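Local coordinates for protein nicastrin (Dictyostelium purpureum, PDB 4R12) that probably serves as an essential subunit of the gamma-secretase complex, which cleaves membrane proteins such as Notch receptors within the membrane, at residues 211-216 with 259-264; 216-221 with 322-327. One frame throughout, in Å; residues are numbered along the deposited sequence.

Contact 1: residues 211-216 with 259-264; sequences EKEIIL and WNKEVV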
loop_
_atom_site.group_PDB
_atom_site.type_symbol
_atom_site.label_atom_id
_atom_site.label_comp_id
_atom_site.label_asym_id
_atom_site.label_seq_id
_atom_site.Cartn_x
_atom_site.Cartn_y
_atom_site.Cartn_z
ATOM N N GLU A 211 19.717 2.508 26.341
ATOM C CA GLU A 211 20.230 3.796 26.805
ATOM C C GLU A 211 20.403 4.810 25.671
ATOM O O GLU A 211 20.603 6.001 25.918
ATOM C CB GLU A 211 21.566 3.610 27.516
ATOM C CG GLU A 211 21.481 2.817 28.804
ATOM C CD GLU A 211 22.843 2.602 29.434
ATOM O OE1 GLU A 211 23.863 2.793 28.730
ATOM O OE2 GLU A 211 22.895 2.248 30.632
ATOM N N LYS A 212 20.351 4.339 24.431
ATOM C CA LYS A 212 20.554 5.222 23.293
ATOM C C LYS A 212 19.227 5.798 22.812
ATOM O O LYS A 212 18.174 5.199 23.007
ATOM C CB LYS A 212 21.254 4.481 22.137
ATOM C CG LYS A 212 22.766 4.249 22.312
ATOM C CD LYS A 212 23.370 3.703 21.017
ATOM C CE LYS A 212 24.844 3.332 21.163
ATOM N NZ LYS A 212 25.426 2.926 19.844
ATOM N N GLU A 213 19.284 6.964 22.181
ATOM C CA GLU A 213 18.115 7.516 21.511
ATOM C C GLU A 213 17.866 6.777 20.201
ATOM O O GLU A 213 18.787 6.222 19.616
ATOM C CB GLU A 213 18.305 9.014 21.260
ATOM C CG GLU A 213 18.394 9.837 22.544
ATOM C CD GLU A 213 18.516 11.321 22.271
ATOM O OE1 GLU A 213 18.842 11.688 21.124
ATOM O OE2 GLU A 213 18.278 12.122 23.200
ATOM N N ILE A 214 16.618 6.758 19.754
ATOM C CA ILE A 214 16.258 6.068 18.516
ATOM C C ILE A 214 15.879 7.056 17.423
ATOM O O ILE A 214 15.068 7.947 17.641
ATOM C CB ILE A 214 15.079 5.093 18.733
ATOM C CG1 ILE A 214 15.477 3.962 19.684
ATOM C CG2 ILE A 214 14.603 4.516 17.405
ATOM C CD1 ILE A 214 14.294 3.103 20.148
ATOM N N ILE A 215 16.496 6.908 16.257
ATOM C CA ILE A 215 16.059 7.595 15.050
ATOM C C ILE A 215 15.085 6.661 14.330
ATOM O O ILE A 215 15.450 5.556 13.960
ATOM C CB ILE A 215 17.231 7.936 14.106
ATOM C CG1 ILE A 215 18.324 8.722 14.837
ATOM C CG2 ILE A 215 16.733 8.676 12.861
ATOM C CD1 ILE A 215 17.846 10.005 15.426
ATOM N N LEU A 216 13.845 7.102 14.155
ATOM C CA LEU A 216 12.850 6.298 13.470
ATOM C C LEU A 216 12.702 6.776 12.026
ATOM O O LEU A 216 12.340 7.929 11.776
ATOM C CB LEU A 216 11.507 6.376 14.190
ATOM C CG LEU A 216 10.374 5.586 13.538
ATOM C CD1 LEU A 216 10.731 4.096 13.469
ATOM C CD2 LEU A 216 9.071 5.814 14.301
ATOM N N TRP A 259 28.153 5.218 15.050
ATOM C CA TRP A 259 26.810 5.699 15.372
ATOM C C TRP A 259 26.570 5.751 16.884
ATOM O O TRP A 259 26.793 4.769 17.589
ATOM C CB TRP A 259 25.745 4.814 14.715
ATOM C CG TRP A 259 25.705 4.882 13.210
ATOM C CD1 TRP A 259 26.596 5.504 12.390
ATOM C CD2 TRP A 259 24.709 4.308 12.356
ATOM N NE1 TRP A 259 26.217 5.354 11.075
ATOM C CE2 TRP A 259 25.061 4.617 11.030
ATOM C CE3 TRP A 259 23.555 3.554 12.587
ATOM C CZ2 TRP A 259 24.304 4.206 9.939
ATOM C CZ3 TRP A 259 22.804 3.148 11.508
ATOM C CH2 TRP A 259 23.181 3.475 10.197
ATOM N N ASN A 260 26.121 6.898 17.382
ATOM C CA ASN A 260 25.850 7.023 18.810
ATOM C C ASN A 260 24.353 6.974 19.089
ATOM O O ASN A 260 23.919 7.101 20.227
ATOM C CB ASN A 260 26.478 8.308 19.369
ATOM C CG ASN A 260 25.904 9.571 18.748
ATOM O OD1 ASN A 260 25.361 9.548 17.650
ATOM N ND2 ASN A 260 26.032 10.687 19.458
ATOM N N LYS A 261 23.567 6.766 18.036
ATOM C CA LYS A 261 22.126 6.582 18.176
ATOM C C LYS A 261 21.689 5.308 17.473
ATOM O O LYS A 261 22.355 4.840 16.552
ATOM C CB LYS A 261 21.369 7.779 17.609
ATOM C CG LYS A 261 21.640 9.101 18.359
ATOM C CD LYS A 261 20.649 10.177 17.952
ATOM C CE LYS A 261 20.951 11.504 18.641
ATOM N NZ LYS A 261 19.977 12.535 18.195
ATOM N N GLU A 262 20.576 4.739 17.916
ATOM C CA GLU A 262 20.012 3.586 17.231
ATOM C C GLU A 262 19.171 4.067 16.060
ATOM O O GLU A 262 18.543 5.127 16.137
ATOM C CB GLU A 262 19.158 2.750 18.187
ATOM C CG GLU A 262 19.921 2.152 19.348
ATOM C CD GLU A 262 20.726 0.921 18.969
ATOM O OE1 GLU A 262 20.710 0.509 17.786
ATOM O OE2 GLU A 262 21.373 0.356 19.870
ATOM N N VAL A 263 19.163 3.311 14.972
ATOM C CA VAL A 263 18.241 3.606 13.888
ATOM C C VAL A 263 17.279 2.440 13.735
ATOM O O VAL A 263 17.698 1.282 13.640
ATOM C CB VAL A 263 18.966 3.878 12.548
ATOM C CG1 VAL A 263 17.952 4.135 11.449
ATOM C CG2 VAL A 263 19.892 5.086 12.685
ATOM N N VAL A 264 15.989 2.756 13.735
ATOM C CA VAL A 264 14.943 1.775 13.489
ATOM C C VAL A 264 14.213 2.132 12.195
ATOM O O VAL A 264 13.762 3.259 12.019
ATOM C CB VAL A 264 13.932 1.707 14.657
ATOM C CG1 VAL A 264 12.706 0.889 14.263
ATOM C CG2 VAL A 264 14.589 1.115 15.890
HETATM O O HOH W 1 21.864 8.089 21.937
#
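K212 reaches over the turn that leads into strand 262-268 and bonds to it at its tip: NZ donates to the backbone O of W259 at 3.2 Å, standing 29° out of that carbonyl's plane. The chain runs extended beyond CG, which lays its methylenes alongside the backbone, with CD 3.5 Å from N260 O. Its CB rests against E262 CG at 3.9 Å. E262 bends at chi2 (-78°), and its carboxylate is engaged elsewhere, OE1 with S205 OG and OE2 with the backbone N of D209. An alanine in place of K212 would probably leave W259 O without this bond and open a gap over N260 O, where the methylenes lay. Nearby, a water joins E213 N to N260 O.

E213 and K261 lie side by side and point the same way, closing a salt bridge whose hydrogen bond is weak, OE1 to NZ 3.3 Å. Next to it I215 CD1 packs on the aliphatic part of K261, 3.8 Å from CD. I215 shares its face of the sheet with V263. The opposite face holds I214 and L216, whose side chains cross that of V264 obliquely: I214 CG2 meets V264 CG2 at 3.7 Å, and L216 CD1 meets V264 CG1. The backbones pair as parallel strands, I214 with E262, I215 with V263 and L216 with V264. E262 N donates to E213 O, and V264 N to I215 O; I215 N reaches E262 O at 2.7 Å, almost straight at 174°.

Strand 214-220 is thus flanked by 262-268 here and by 319-325 along its other edge, where I215 touches S320 and T321. Strand 192-203 pairs antiparallel with 262-268, and its S203 and W201 touch E262 and V264, while W259 NE1 ties the turn to D439 of helix 427-441.

Contact 2: residues 216-221 with 322-327; sequences LVMLPF and IIELNQ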
loop_
_atom_site.group_PDB
_atom_site.type_symbol
_atom_site.label_atom_id
_atom_site.label_comp_id
_atom_site.label_asym_id
_atom_site.label_seq_id
_atom_site.Cartn_x
_atom_site.Cartn_y
_atom_site.Cartn_z
ATOM N N LEU A 216 13.845 7.102 14.155
ATOM C CA LEU A 216 12.850 6.298 13.470
ATOM C C LEU A 216 12.702 6.776 12.026
ATOM O O LEU A 216 12.340 7.929 11.776
ATOM C CB LEU A 216 11.507 6.376 14.190
ATOM C CG LEU A 216 10.374 5.586 13.538
ATOM C CD1 LEU A 216 10.731 4.096 13.469
ATOM C CD2 LEU A 216 9.071 5.814 14.301
ATOM N N VAL A 217 12.990 5.890 11.087
ATOM C CA VAL A 217 12.844 6.204 9.670
ATOM C C VAL A 217 11.760 5.286 9.110
ATOM O O VAL A 217 11.890 4.079 9.165
ATOM C CB VAL A 217 14.163 6.004 8.910
ATOM C CG1 VAL A 217 13.984 6.324 7.433
ATOM C CG2 VAL A 217 15.276 6.851 9.534
ATOM N N MET A 218 10.691 5.857 8.575
ATOM C CA MET A 218 9.497 5.061 8.317
ATOM C C MET A 218 8.750 5.502 7.080
ATOM O O MET A 218 9.005 6.590 6.540
ATOM C CB MET A 218 8.553 5.144 9.507
ATOM C CG MET A 218 7.893 6.510 9.638
ATOM S SD MET A 218 7.195 6.697 11.291
ATOM C CE MET A 218 6.060 8.061 11.014
ATOM N N LEU A 219 7.816 4.656 6.653
ATOM C CA LEU A 219 6.957 4.955 5.520
ATOM C C LEU A 219 5.749 4.030 5.554
ATOM O O LEU A 219 5.791 2.958 6.179
ATOM C CB LEU A 219 7.705 4.802 4.188
ATOM C CG LEU A 219 8.406 3.485 3.831
ATOM C CD1 LEU A 219 7.427 2.399 3.352
ATOM C CD2 LEU A 219 9.482 3.748 2.761
ATOM N N PRO A 220 4.667 4.443 4.887
ATOM C CA PRO A 220 3.521 3.558 4.672
ATOM C C PRO A 220 3.735 2.753 3.393
ATOM O O PRO A 220 3.886 3.363 2.339
ATOM C CB PRO A 220 2.351 4.541 4.535
ATOM C CG PRO A 220 2.980 5.762 3.903
ATOM C CD PRO A 220 4.406 5.821 4.422
ATOM N N PHE A 221 3.791 1.427 3.457
ATOM C CA PHE A 221 4.055 0.698 2.209
ATOM C C PHE A 221 2.791 0.177 1.515
ATOM O O PHE A 221 2.853 -0.220 0.341
ATOM C CB PHE A 221 5.059 -0.454 2.424
ATOM C CG PHE A 221 4.508 -1.671 3.140
ATOM C CD1 PHE A 221 3.971 -2.748 2.419
ATOM C CD2 PHE A 221 4.614 -1.787 4.520
ATOM C CE1 PHE A 221 3.510 -3.881 3.071
ATOM C CE2 PHE A 221 4.156 -2.915 5.177
ATOM C CZ PHE A 221 3.605 -3.970 4.452
ATOM N N ILE A 322 11.873 11.551 14.039
ATOM C CA ILE A 322 11.114 10.748 13.092
ATOM C C ILE A 322 11.278 11.301 11.686
ATOM O O ILE A 322 11.012 12.477 11.443
ATOM C CB ILE A 322 9.614 10.705 13.454
ATOM C CG1 ILE A 322 9.416 9.988 14.794
ATOM C CG2 ILE A 322 8.828 10.014 12.349
ATOM C CD1 ILE A 322 7.974 10.004 15.293
ATOM N N ILE A 323 11.731 10.453 10.771
ATOM C CA ILE A 323 11.784 10.782 9.358
ATOM C C ILE A 323 10.780 9.897 8.594
ATOM O O ILE A 323 10.834 8.670 8.694
ATOM C CB ILE A 323 13.205 10.562 8.780
ATOM C CG1 ILE A 323 14.264 11.203 9.685
ATOM C CG2 ILE A 323 13.308 11.093 7.355
ATOM C CD1 ILE A 323 14.196 12.714 9.709
ATOM N N GLU A 324 9.878 10.513 7.836
ATOM C CA GLU A 324 8.920 9.756 7.046
ATOM C C GLU A 324 9.059 10.064 5.562
ATOM O O GLU A 324 9.176 11.221 5.162
ATOM C CB GLU A 324 7.477 10.043 7.482
ATOM C CG GLU A 324 6.428 9.253 6.662
ATOM C CD GLU A 324 5.007 9.498 7.132
ATOM O OE1 GLU A 324 4.833 10.239 8.132
ATOM O OE2 GLU A 324 4.059 8.965 6.493
ATOM N N LEU A 325 9.050 9.010 4.754
ATOM C CA LEU A 325 8.978 9.155 3.310
ATOM C C LEU A 325 7.514 9.045 2.884
ATOM O O LEU A 325 6.853 8.081 3.223
ATOM C CB LEU A 325 9.821 8.079 2.623
ATOM C CG LEU A 325 11.256 7.985 3.138
ATOM C CD1 LEU A 325 12.008 6.979 2.288
ATOM C CD2 LEU A 325 11.940 9.357 3.107
ATOM N N ASN A 326 6.998 10.033 2.158
ATOM C CA ASN A 326 5.589 9.974 1.800
ATOM C C ASN A 326 5.307 10.653 0.468
ATOM O O ASN A 326 5.024 11.864 0.415
ATOM C CB ASN A 326 4.741 10.596 2.909
ATOM C CG ASN A 326 3.289 10.139 2.838
ATOM O OD1 ASN A 326 2.629 10.330 1.818
ATOM N ND2 ASN A 326 2.806 9.488 3.899
ATOM N N GLN A 327 5.380 9.834 -0.586
ATOM C CA GLN A 327 5.337 10.222 -2.010
ATOM C C GLN A 327 6.565 11.043 -2.415
ATOM O O GLN A 327 6.572 12.278 -2.316
ATOM C CB GLN A 327 4.036 10.974 -2.335
ATOM C CG GLN A 327 2.775 10.209 -1.917
ATOM C CD GLN A 327 1.522 10.702 -2.638
ATOM O OE1 GLN A 327 1.139 10.170 -3.684
ATOM N NE2 GLN A 327 0.900 11.743 -2.096
#
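Two neighbouring parallel strands in the core of the large lobe meet here, 216-220 against 322-325, with L216 paired to I322, V217 to I323 and M218 to E324. Three backbone bonds hold them: I323 N to L216 O (2.8 Å), M218 N to I323 O, and L325 N to M218 O (3.0 Å). The next donor in this series would be the nitrogen of P220, which carries no hydrogen. L325 O is therefore buried without a polar partner, facing P220 CD at 3.5 Å and L219 CB.

M218 buries more surface than any other residue here. Its CG lies between the backbone N and the carbonyl carbon (chi1 71°), and the extended chain beyond it carries CE across to I322 CG2 at 3.6 Å. That methyl also sits 3.8 Å from E324 OE1. E324 extends on the same face, its OE2 passing P220 CD at 3.8 Å; the proline ring and the glutamate chain cross at about a right angle. N326 ND2 donates to OE2 at 2.9 Å from above the carboxylate plane, 44° out of it. S384 N also bonds to OE2 and S385 OG to OE1, so the buried carboxylate is gripped at both oxygens.

L219 CD2 approaches L325 CD1. On the face of V217 and I323, helix 234-252 covers V217 and L219 through L244; on the face of L216, M218 and I322, F388 of helix 385-389 packs on all three. Parallel strands covered on both faces by helices are characteristic of the alpha/beta core that the nicastrin large lobe shares with the M28 aminopeptidase-like family.

Both contacts hold strand 214-220, one along each edge: contact 1 pairs its beginning with 262-264, contact 2 its later half with 322-325. L216 belongs to both, and V264 O accepts a probable hydrogen bond from V217 N, so the pairing begun in contact 1 runs on beside contact 2. Contact 1 lies farther out, its centre about 27 Å from that of the chain; its strand residues are buried, but its loop end relies on lysines, a salt bridge and a water. Contact 2, its centre about 13 Å from the chain's, is buried throughout. There aliphatic packing dominates, and its one carboxylate is met by protein donors.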